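Local coordinates for ATP/GTP-binding site-containing protein A (Brucella abortus, PDB 6NTR) that acts in the periplasm to maintain the integrity of the cell envelope, at residues G24-E35 and T46-D57; M204-K212 and R220-D228. All coordinates share one frame; numbering follows the deposited sequence.

Contact 1. Residues G24-E35 and T46-D57; sequences GISGLTGRMVYE and TNFRFVTRVDMD. With EDO (1,2-ethanediol), chain F.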
loop_
_atom_site.group_PDB
_atom_site.type_symbol
_atom_site.label_atom_id
_atom_site.label_comp_id
_atom_site.label_asym_id
_atom_site.label_seq_id
_atom_site.Cartn_x
_atom_site.Cartn_y
_atom_site.Cartn_z
ATOM N N GLY A 24 -21.872 -5.525 -7.943
ATOM C CA GLY A 24 -22.614 -4.819 -8.977
ATOM C C GLY A 24 -21.710 -4.160 -9.986
ATOM O O GLY A 24 -22.126 -3.409 -10.843
ATOM N N ILE A 25 -20.447 -4.489 -9.878
ATOM C CA ILE A 25 -19.383 -3.945 -10.715
ATOM C C ILE A 25 -19.273 -4.770 -11.986
ATOM O O ILE A 25 -19.108 -5.992 -11.915
ATOM C CB ILE A 25 -18.045 -3.964 -9.965
ATOM C CG1 ILE A 25 -18.119 -3.112 -8.716
ATOM C CG2 ILE A 25 -16.923 -3.521 -10.862
ATOM C CD1 ILE A 25 -16.939 -3.328 -7.831
ATOM N N SER A 26 -19.340 -4.122 -13.136
ATOM C CA SER A 26 -19.223 -4.822 -14.398
ATOM C C SER A 26 -17.874 -4.597 -15.050
ATOM O O SER A 26 -17.453 -5.365 -15.893
ATOM C CB SER A 26 -20.322 -4.364 -15.339
ATOM O OG SER A 26 -19.964 -3.172 -15.998
ATOM N N GLY A 27 -17.204 -3.522 -14.668
ATOM C CA GLY A 27 -15.909 -3.223 -15.230
ATOM C C GLY A 27 -15.093 -2.361 -14.312
ATOM O O GLY A 27 -15.633 -1.650 -13.497
ATOM N N LEU A 28 -13.783 -2.454 -14.441
ATOM C CA LEU A 28 -12.876 -1.643 -13.665
ATOM C C LEU A 28 -11.536 -1.527 -14.343
ATOM O O LEU A 28 -10.792 -2.480 -14.382
ATOM C CB LEU A 28 -12.705 -2.196 -12.263
ATOM C CG LEU A 28 -11.789 -1.406 -11.343
ATOM C CD1 LEU A 28 -12.103 -1.678 -9.891
ATOM C CD2 LEU A 28 -10.334 -1.674 -11.637
ATOM N N THR A 29 -11.211 -0.355 -14.854
ATOM C CA THR A 29 -9.919 -0.126 -15.463
ATOM C C THR A 29 -9.370 0.981 -14.599
ATOM O O THR A 29 -10.127 1.703 -13.986
ATOM C CB THR A 29 -9.983 0.304 -16.925
ATOM O OG1 THR A 29 -11.046 1.235 -17.105
ATOM C CG2 THR A 29 -10.209 -0.892 -17.807
ATOM N N GLY A 30 -8.062 1.084 -14.499
ATOM C CA GLY A 30 -7.477 2.083 -13.641
ATOM C C GLY A 30 -5.993 2.152 -13.800
ATOM O O GLY A 30 -5.426 1.506 -14.650
ATOM N N ARG A 31 -5.360 2.979 -12.994
ATOM C CA ARG A 31 -3.927 3.093 -13.051
ATOM C C ARG A 31 -3.424 3.496 -11.696
ATOM O O ARG A 31 -4.129 4.145 -10.964
ATOM C CB ARG A 31 -3.549 4.168 -14.080
ATOM C CG ARG A 31 -2.091 4.218 -14.506
ATOM C CD ARG A 31 -1.809 5.324 -15.517
ATOM N NE ARG A 31 -1.472 4.791 -16.833
ATOM C CZ ARG A 31 -0.349 5.043 -17.486
ATOM N NH1 ARG A 31 0.563 5.834 -16.961
ATOM N NH2 ARG A 31 -0.138 4.502 -18.669
HETATM N N MSE A 32 -2.196 3.151 -11.362
HETATM C CA MSE A 32 -1.630 3.612 -10.125
HETATM C C MSE A 32 -0.262 4.069 -10.429
HETATM O O MSE A 32 0.455 3.435 -11.191
HETATM C CB MSE A 32 -1.538 2.636 -8.970
HETATM C CG MSE A 32 -1.410 3.454 -7.698
HETATM SE SE MSE A 32 -0.179 2.659 -6.408
HETATM C CE MSE A 32 -1.039 0.889 -6.419
ATOM N N VAL A 33 0.106 5.193 -9.856
ATOM C CA VAL A 33 1.430 5.758 -9.996
ATOM C C VAL A 33 2.009 5.827 -8.599
ATOM O O VAL A 33 1.412 6.438 -7.708
ATOM C CB VAL A 33 1.390 7.142 -10.654
ATOM C CG1 VAL A 33 2.782 7.570 -10.997
ATOM C CG2 VAL A 33 0.518 7.104 -11.894
ATOM N N TYR A 34 3.138 5.170 -8.394
ATOM C CA TYR A 34 3.807 5.154 -7.103
ATOM C C TYR A 34 5.180 5.765 -7.294
ATOM O O TYR A 34 5.900 5.408 -8.230
ATOM C CB TYR A 34 3.910 3.729 -6.537
ATOM C CG TYR A 34 4.697 3.548 -5.234
ATOM C CD1 TYR A 34 4.104 3.760 -4.000
ATOM C CD2 TYR A 34 6.017 3.123 -5.249
ATOM C CE1 TYR A 34 4.807 3.565 -2.838
ATOM C CE2 TYR A 34 6.718 2.933 -4.090
ATOM C CZ TYR A 34 6.107 3.152 -2.893
ATOM O OH TYR A 34 6.795 2.962 -1.725
ATOM N N GLU A 35 5.518 6.717 -6.447
ATOM C CA GLU A 35 6.861 7.251 -6.416
ATOM C C GLU A 35 7.350 7.180 -4.988
ATOM O O GLU A 35 6.611 7.504 -4.058
ATOM C CB GLU A 35 6.945 8.692 -6.948
ATOM C CG GLU A 35 8.259 9.351 -6.513
ATOM C CD GLU A 35 8.851 10.322 -7.511
ATOM O OE1 GLU A 35 9.606 11.218 -7.081
ATOM O OE2 GLU A 35 8.587 10.174 -8.720
ATOM N N THR A 46 6.757 9.604 0.047
ATOM C CA THR A 46 5.945 8.719 -0.773
ATOM C C THR A 46 4.795 9.518 -1.367
ATOM O O THR A 46 4.058 10.193 -0.641
ATOM C CB THR A 46 5.429 7.519 0.040
ATOM O OG1 THR A 46 6.534 6.719 0.466
ATOM C CG2 THR A 46 4.529 6.662 -0.789
ATOM N N ASN A 47 4.752 9.463 -2.739
ATOM C CA ASN A 47 3.701 10.074 -3.510
ATOM C C ASN A 47 2.962 8.998 -4.285
ATOM O O ASN A 47 3.564 8.290 -5.043
ATOM C CB ASN A 47 4.331 10.989 -4.552
ATOM C CG ASN A 47 4.332 12.427 -4.147
ATOM O OD1 ASN A 47 5.385 12.984 -3.865
ATOM N ND2 ASN A 47 3.159 13.054 -4.140
ATOM N N PHE A 48 1.664 8.855 -4.084
ATOM C CA PHE A 48 0.914 7.924 -4.914
ATOM C C PHE A 48 -0.503 8.350 -5.254
ATOM O O PHE A 48 -1.133 9.040 -4.496
ATOM C CB PHE A 48 0.985 6.476 -4.377
ATOM C CG PHE A 48 0.003 6.150 -3.290
ATOM C CD1 PHE A 48 -1.317 5.993 -3.561
ATOM C CD2 PHE A 48 0.431 5.929 -2.013
ATOM C CE1 PHE A 48 -2.211 5.668 -2.570
ATOM C CE2 PHE A 48 -0.448 5.608 -1.012
ATOM C CZ PHE A 48 -1.777 5.479 -1.292
ATOM N N ARG A 49 -0.964 7.941 -6.429
ATOM C CA ARG A 49 -2.276 8.270 -6.950
ATOM C C ARG A 49 -2.953 6.979 -7.388
ATOM O O ARG A 49 -2.364 6.168 -8.105
ATOM C CB ARG A 49 -2.162 9.236 -8.130
ATOM C CG ARG A 49 -3.498 9.726 -8.662
ATOM C CD ARG A 49 -3.309 10.744 -9.776
ATOM N NE ARG A 49 -4.548 10.988 -10.509
ATOM C CZ ARG A 49 -4.602 11.314 -11.796
ATOM N NH1 ARG A 49 -3.484 11.435 -12.500
ATOM N NH2 ARG A 49 -5.773 11.519 -12.382
ATOM N N PHE A 50 -4.191 6.794 -6.956
ATOM C CA PHE A 50 -4.961 5.613 -7.295
ATOM C C PHE A 50 -6.245 5.931 -8.059
ATOM O O PHE A 50 -7.199 6.364 -7.480
ATOM C CB PHE A 50 -5.312 4.948 -5.964
ATOM C CG PHE A 50 -5.665 3.511 -6.062
ATOM C CD1 PHE A 50 -4.702 2.571 -6.320
ATOM C CD2 PHE A 50 -6.959 3.099 -5.860
ATOM C CE1 PHE A 50 -5.027 1.240 -6.406
ATOM C CE2 PHE A 50 -7.297 1.768 -5.944
ATOM C CZ PHE A 50 -6.329 0.839 -6.218
ATOM N N VAL A 51 -6.276 5.646 -9.348
ATOM C CA VAL A 51 -7.442 5.919 -10.175
ATOM C C VAL A 51 -8.123 4.667 -10.710
ATOM O O VAL A 51 -7.504 3.852 -11.348
ATOM C CB VAL A 51 -7.051 6.782 -11.375
ATOM C CG1 VAL A 51 -8.281 7.212 -12.137
ATOM C CG2 VAL A 51 -6.262 7.982 -10.922
ATOM N N THR A 52 -9.416 4.555 -10.465
ATOM C CA THR A 52 -10.198 3.393 -10.880
ATOM C C THR A 52 -11.436 3.847 -11.628
ATOM O O THR A 52 -12.273 4.552 -11.068
ATOM C CB THR A 52 -10.630 2.531 -9.688
ATOM O OG1 THR A 52 -11.388 3.318 -8.760
ATOM C CG2 THR A 52 -9.432 1.911 -9.000
ATOM N N ARG A 53 -11.592 3.393 -12.858
ATOM C CA ARG A 53 -12.784 3.686 -13.618
ATOM C C ARG A 53 -13.671 2.445 -13.458
ATOM O O ARG A 53 -13.409 1.414 -14.048
ATOM C CB ARG A 53 -12.425 3.909 -15.077
ATOM C CG ARG A 53 -11.180 4.743 -15.289
ATOM C CD ARG A 53 -11.200 5.440 -16.635
ATOM N NE ARG A 53 -12.352 6.320 -16.767
ATOM C CZ ARG A 53 -12.262 7.629 -16.938
ATOM N NH1 ARG A 53 -11.075 8.195 -17.008
ATOM N NH2 ARG A 53 -13.354 8.364 -17.040
ATOM N N VAL A 54 -14.730 2.563 -12.668
ATOM C CA VAL A 54 -15.624 1.452 -12.379
ATOM C C VAL A 54 -16.963 1.532 -13.100
ATOM O O VAL A 54 -17.683 2.503 -12.995
ATOM C CB VAL A 54 -15.858 1.326 -10.853
ATOM C CG1 VAL A 54 -16.946 0.327 -10.522
ATOM C CG2 VAL A 54 -14.576 0.959 -10.138
ATOM N N ASP A 55 -17.248 0.493 -13.862
ATOM C CA ASP A 55 -18.452 0.389 -14.636
ATOM C C ASP A 55 -19.489 -0.300 -13.825
ATOM O O ASP A 55 -19.207 -1.245 -13.142
ATOM C CB ASP A 55 -18.211 -0.444 -15.869
ATOM C CG ASP A 55 -17.429 0.266 -16.902
ATOM O OD1 ASP A 55 -17.352 1.486 -16.849
ATOM O OD2 ASP A 55 -16.896 -0.392 -17.789
HETATM N N MSE A 56 -20.706 0.193 -13.898
HETATM C CA MSE A 56 -21.818 -0.396 -13.199
HETATM C C MSE A 56 -22.772 -0.499 -14.342
HETATM O O MSE A 56 -22.735 0.361 -15.232
HETATM C CB MSE A 56 -22.340 0.455 -12.049
HETATM C CG MSE A 56 -21.514 0.297 -10.782
HETATM SE SE MSE A 56 -22.690 0.334 -9.217
HETATM C CE MSE A 56 -21.608 1.423 -8.004
ATOM N N ASP A 57 -23.583 -1.539 -14.382
ATOM C CA ASP A 57 -24.500 -1.727 -15.480
ATOM C C ASP A 57 -25.561 -0.650 -15.606
ATOM O O ASP A 57 -25.790 -0.083 -16.673
ATOM C CB ASP A 57 -25.225 -3.023 -15.189
ATOM C CG ASP A 57 -25.979 -3.525 -16.339
ATOM O OD1 ASP A 57 -25.432 -3.512 -17.447
ATOM O OD2 ASP A 57 -27.116 -3.952 -16.125
HETATM C C1 EDO F . -0.210 12.301 -5.425
HETATM O O1 EDO F . 0.826 12.878 -4.625
HETATM C C2 EDO F . 0.315 12.116 -6.843
HETATM O O2 EDO F . -0.387 12.973 -7.756
#
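V33 and R49 exchange a reciprocal pair of backbone hydrogen bonds near the middle of a long antiparallel hairpin, with V33 N to R49 O at 3.2 Å. The same two-bond pattern recurs at E35 with N47 and at T29 with R53, and the strand axes run 165° apart. The ladder breaks its rhythm at one end: S26 and G27 both face D55, a classic beta bulge in which S26 N reaches D55 O at 2.9 Å while the bond from G27 N to the same oxygen is weak.

Apolar contacts gather on the face carrying L28, M32, Y34, F48, F50 and V54. L28 CD1 meets V54 CG2 at 3.6 Å. M32, a selenomethionine, swings CG anti to its backbone N (chi1 -159°), which brings CG to the edge of the F50 ring, 3.7 Å from CD1 and near the ring plane. A bend at chi2 (-142°) then carries SE to an oblique Met-aromatic contact with F48, 5.2 Å from the ring centroid. Y34 CE1 lies 3.7 Å from T46 CG2.

The other face carries T29, R31, E35, N47, R49, R53 and D55, with V33 and V51 among them. There N47 ND2 lies implausibly close to O1 of a 1,2-ethanediol, probably a crystallisation additive, so the hydrogen bond modelled there is doubtful; R49 forms a salt bridge with D65.

The hairpin is flanked by strand 8-19, bonded to 24-35, and by strand 62-72, bonded to 46-57; M32 and F50 pack against M222 and M224 of strand 222-225.

Contact 2. Residues M204-K212 and R220-D228; sequences MPIYRINFK and RDMTMDYGD. Unlike the reference sequence in segment 220-228: M222 (reference Leu).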
loop_
_atom_site.group_PDB
_atom_site.type_symbol
_atom_site.label_atom_id
_atom_site.label_comp_id
_atom_site.label_asym_id
_atom_site.label_seq_id
_atom_site.Cartn_x
_atom_site.Cartn_y
_atom_site.Cartn_z
HETATM N N MSE A 204 -12.529 -12.831 8.810
HETATM C CA MSE A 204 -11.996 -12.532 7.503
HETATM C C MSE A 204 -11.144 -11.323 7.598
HETATM O O MSE A 204 -11.381 -10.513 8.497
HETATM C CB MSE A 204 -13.165 -12.228 6.583
HETATM C CG MSE A 204 -13.549 -13.430 5.738
HETATM SE SE MSE A 204 -14.915 -12.923 4.425
HETATM C CE MSE A 204 -14.040 -13.462 2.755
ATOM N N PRO A 205 -10.167 -11.159 6.720
ATOM C CA PRO A 205 -9.375 -9.929 6.805
ATOM C C PRO A 205 -10.151 -8.804 6.106
ATOM O O PRO A 205 -10.921 -9.105 5.208
ATOM C CB PRO A 205 -8.095 -10.272 6.062
ATOM C CG PRO A 205 -8.520 -11.172 4.989
ATOM C CD PRO A 205 -9.623 -11.992 5.555
ATOM N N ILE A 206 -9.974 -7.554 6.506
ATOM C CA ILE A 206 -10.694 -6.468 5.855
ATOM C C ILE A 206 -10.179 -6.250 4.439
ATOM O O ILE A 206 -10.917 -5.776 3.575
ATOM C CB ILE A 206 -10.592 -5.183 6.688
ATOM C CG1 ILE A 206 -9.128 -4.805 6.840
ATOM C CG2 ILE A 206 -11.258 -5.358 8.051
ATOM C CD1 ILE A 206 -8.899 -3.689 7.776
ATOM N N TYR A 207 -8.936 -6.619 4.167
ATOM C CA TYR A 207 -8.340 -6.404 2.862
ATOM C C TYR A 207 -7.137 -7.329 2.767
ATOM O O TYR A 207 -6.494 -7.630 3.771
ATOM C CB TYR A 207 -7.969 -4.919 2.683
ATOM C CG TYR A 207 -6.846 -4.583 1.724
ATOM C CD1 TYR A 207 -7.094 -4.373 0.372
ATOM C CD2 TYR A 207 -5.555 -4.398 2.177
ATOM C CE1 TYR A 207 -6.065 -4.034 -0.505
ATOM C CE2 TYR A 207 -4.528 -4.066 1.310
ATOM C CZ TYR A 207 -4.785 -3.888 -0.019
ATOM O OH TYR A 207 -3.749 -3.558 -0.855
ATOM N N ARG A 208 -6.854 -7.799 1.563
ATOM C CA ARG A 208 -5.754 -8.722 1.360
ATOM C C ARG A 208 -5.078 -8.427 0.032
ATOM O O ARG A 208 -5.762 -8.280 -0.984
ATOM C CB ARG A 208 -6.259 -10.158 1.373
ATOM C CG ARG A 208 -5.158 -11.173 1.241
ATOM C CD ARG A 208 -5.620 -12.523 1.725
ATOM N NE ARG A 208 -6.611 -13.108 0.834
ATOM C CZ ARG A 208 -6.372 -13.478 -0.417
ATOM N NH1 ARG A 208 -5.161 -13.361 -0.949
ATOM N NH2 ARG A 208 -7.354 -13.982 -1.138
ATOM N N ILE A 209 -3.760 -8.385 0.047
ATOM C CA ILE A 209 -2.992 -8.136 -1.142
ATOM C C ILE A 209 -1.866 -9.127 -1.355
ATOM O O ILE A 209 -1.134 -9.424 -0.453
ATOM C CB ILE A 209 -2.401 -6.709 -1.132
ATOM C CG1 ILE A 209 -1.688 -6.428 -2.437
ATOM C CG2 ILE A 209 -1.407 -6.530 -0.016
ATOM C CD1 ILE A 209 -1.158 -5.019 -2.565
ATOM N N ASN A 210 -1.726 -9.591 -2.578
ATOM C CA ASN A 210 -0.668 -10.489 -2.941
ATOM C C ASN A 210 0.259 -9.768 -3.889
ATOM O O ASN A 210 -0.190 -9.180 -4.831
ATOM C CB ASN A 210 -1.223 -11.706 -3.662
ATOM C CG ASN A 210 -2.201 -12.470 -2.829
ATOM O OD1 ASN A 210 -3.343 -12.084 -2.679
ATOM N ND2 ASN A 210 -1.751 -13.575 -2.285
ATOM N N PHE A 211 1.554 -9.824 -3.651
ATOM C CA PHE A 211 2.490 -9.174 -4.533
ATOM C C PHE A 211 3.824 -9.880 -4.596
ATOM O O PHE A 211 4.145 -10.648 -3.733
ATOM C CB PHE A 211 2.682 -7.696 -4.123
ATOM C CG PHE A 211 3.225 -7.500 -2.743
ATOM C CD1 PHE A 211 2.392 -7.448 -1.662
ATOM C CD2 PHE A 211 4.565 -7.357 -2.535
ATOM C CE1 PHE A 211 2.887 -7.273 -0.403
ATOM C CE2 PHE A 211 5.063 -7.187 -1.276
ATOM C CZ PHE A 211 4.221 -7.143 -0.213
ATOM N N LYS A 212 4.598 -9.582 -5.625
ATOM C CA LYS A 212 5.936 -10.113 -5.795
ATOM C C LYS A 212 6.862 -8.982 -5.375
ATOM O O LYS A 212 6.800 -7.906 -5.925
ATOM C CB LYS A 212 6.182 -10.478 -7.245
ATOM C CG LYS A 212 5.508 -11.760 -7.682
ATOM C CD LYS A 212 5.665 -11.985 -9.169
ATOM C CE LYS A 212 5.308 -13.403 -9.580
ATOM N NZ LYS A 212 4.298 -14.029 -8.692
ATOM N N ARG A 220 5.631 -5.751 -7.798
ATOM C CA ARG A 220 4.938 -5.882 -9.070
ATOM C C ARG A 220 3.880 -6.957 -8.926
ATOM O O ARG A 220 3.656 -7.482 -7.836
ATOM C CB ARG A 220 5.911 -6.206 -10.196
ATOM C CG ARG A 220 6.659 -7.503 -10.015
ATOM C CD ARG A 220 7.575 -7.718 -11.198
ATOM N NE ARG A 220 8.384 -8.923 -11.102
ATOM C CZ ARG A 220 7.985 -10.121 -11.512
ATOM N NH1 ARG A 220 6.776 -10.280 -12.041
ATOM N NH2 ARG A 220 8.798 -11.161 -11.400
ATOM N N ASP A 221 3.191 -7.277 -10.004
ATOM C CA ASP A 221 2.231 -8.372 -10.014
ATOM C C ASP A 221 1.262 -8.310 -8.869
ATOM O O ASP A 221 1.010 -9.296 -8.228
ATOM C CB ASP A 221 2.946 -9.723 -10.011
ATOM C CG ASP A 221 2.126 -10.833 -10.630
ATOM O OD1 ASP A 221 0.896 -10.753 -10.660
ATOM O OD2 ASP A 221 2.726 -11.804 -11.083
HETATM N N MSE A 222 0.742 -7.143 -8.589
HETATM C CA MSE A 222 -0.176 -6.967 -7.497
HETATM C C MSE A 222 -1.536 -7.487 -7.732
HETATM O O MSE A 222 -1.983 -7.567 -8.866
HETATM C CB MSE A 222 -0.381 -5.501 -7.179
HETATM C CG MSE A 222 0.481 -4.593 -8.028
HETATM SE SE MSE A 222 1.277 -3.451 -6.708
HETATM C CE MSE A 222 -0.393 -2.794 -5.944
ATOM N N THR A 223 -2.172 -7.928 -6.671
ATOM C CA THR A 223 -3.541 -8.341 -6.727
ATOM C C THR A 223 -4.132 -7.856 -5.431
ATOM O O THR A 223 -3.609 -8.128 -4.384
ATOM C CB THR A 223 -3.688 -9.860 -6.851
ATOM O OG1 THR A 223 -3.251 -10.270 -8.141
ATOM C CG2 THR A 223 -5.115 -10.257 -6.680
HETATM N N MSE A 224 -5.247 -7.157 -5.500
HETATM C CA MSE A 224 -5.851 -6.655 -4.306
HETATM C C MSE A 224 -7.196 -7.247 -4.132
HETATM O O MSE A 224 -8.050 -7.041 -4.981
HETATM C CB MSE A 224 -5.892 -5.142 -4.425
HETATM C CG MSE A 224 -4.449 -4.707 -4.536
HETATM SE SE MSE A 224 -4.199 -3.053 -5.531
HETATM C CE MSE A 224 -4.780 -1.919 -4.051
ATOM N N ASP A 225 -7.415 -7.947 -3.031
ATOM C CA ASP A 225 -8.687 -8.558 -2.757
ATOM C C ASP A 225 -9.365 -7.646 -1.778
ATOM O O ASP A 225 -8.909 -7.465 -0.674
ATOM C CB ASP A 225 -8.476 -9.939 -2.137
ATOM C CG ASP A 225 -9.653 -10.872 -2.328
ATOM O OD1 ASP A 225 -10.740 -10.573 -1.838
ATOM O OD2 ASP A 225 -9.485 -11.929 -2.945
ATOM N N TYR A 226 -10.472 -7.072 -2.216
ATOM C CA TYR A 226 -11.256 -6.146 -1.424
ATOM C C TYR A 226 -12.453 -6.816 -0.821
ATOM O O TYR A 226 -13.261 -6.168 -0.201
ATOM C CB TYR A 226 -11.726 -4.987 -2.287
ATOM C CG TYR A 226 -10.616 -4.084 -2.734
ATOM C CD1 TYR A 226 -10.075 -3.155 -1.879
ATOM C CD2 TYR A 226 -10.102 -4.169 -4.004
ATOM C CE1 TYR A 226 -9.048 -2.342 -2.281
ATOM C CE2 TYR A 226 -9.086 -3.353 -4.411
ATOM C CZ TYR A 226 -8.563 -2.446 -3.542
ATOM O OH TYR A 226 -7.548 -1.635 -3.947
ATOM N N GLY A 227 -12.558 -8.124 -1.003
ATOM C CA GLY A 227 -13.690 -8.865 -0.502
ATOM C C GLY A 227 -14.521 -9.317 -1.667
ATOM O O GLY A 227 -14.196 -10.292 -2.322
ATOM N N ASP A 228 -15.583 -8.581 -1.947
ATOM C CA ASP A 228 -16.471 -8.916 -3.045
ATOM C C ASP A 228 -15.748 -8.888 -4.373
ATOM O O ASP A 228 -15.989 -9.742 -5.204
ATOM C CB ASP A 228 -17.648 -7.938 -3.136
ATOM C CG ASP A 228 -18.560 -7.992 -1.939
ATOM O OD1 ASP A 228 -18.574 -9.013 -1.227
ATOM O OD2 ASP A 228 -19.268 -6.998 -1.711
#
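Y207 lays its ring beside that of Y226 just ahead of the first paired residues. The two side chains point the same way, with CE1 of Y207 3.9 Å from CE1 of Y226, and form an oblique aromatic pair with planes at 44°. Y207 CE1 also approaches M224 CB.

At R208 the backbone forms a two-bond pair with D225, in which D225 N donates to R208 O at 2.7 Å. Above it the R208 chain bends at chi3 (69°) and folds its guanidinium over D225, CB lying on one face. NH2 is 3.5 Å from D225 OD2, yet the oxygen stands well out of the guanidinium plane, making this a salt bridge of charges without a directed N-H. R18 is a second partner of D225, whose OD1 also accepts from G227 N in an Asx turn.

I209 turns to the opposite face. Its CG1 is anti to the backbone N, and CD1 then runs alongside M224, 3.8 Å from CG, and nears the methyl of M222, a selenomethionine where the reference sequence has leucine. N210 continues the ladder in a two-bond pair with T223. Beyond it a beta bulge shifts the register by one, and K212 pairs with R220 instead, K212 N to R220 O being 3.2 Å. K212 CD rests over one face of the R220 guanidinium, 3.5 Å from NH1, while NZ makes a long salt bridge to D221 OD2. R220 is held by D173, E175 and Y214.

Strand 187-195 borders 204-212 through backbone bonds such as I209 with I192, and strand 229-240 borders 220-228, its F229 stacking on the Y226 ring.

Overall arrangement
Contacts 1 and 2 lie about 14 Å apart between centres and meet through side chains on one face of each pairing, among them the buried M32, M222 and M224 of the beta-barrel-like fold. The selenomethionines M32 and M222 touch methyl to methyl, with CE atoms 3.8 Å apart. F50 of contact 1 packs towards M224 and Y226 of contact 2, where the model is too tight for distances to be trusted. Strands 8-19 and 229-240 connect the two pairings through the ladder, the first bonded to 25-39 and the second to 222-225. F229 and M231 of strand 229-240 touch side chains of both contacts. The 1,2-ethanediol near N47 and the glycerol near Y207 probably come from the crystallisation liquor.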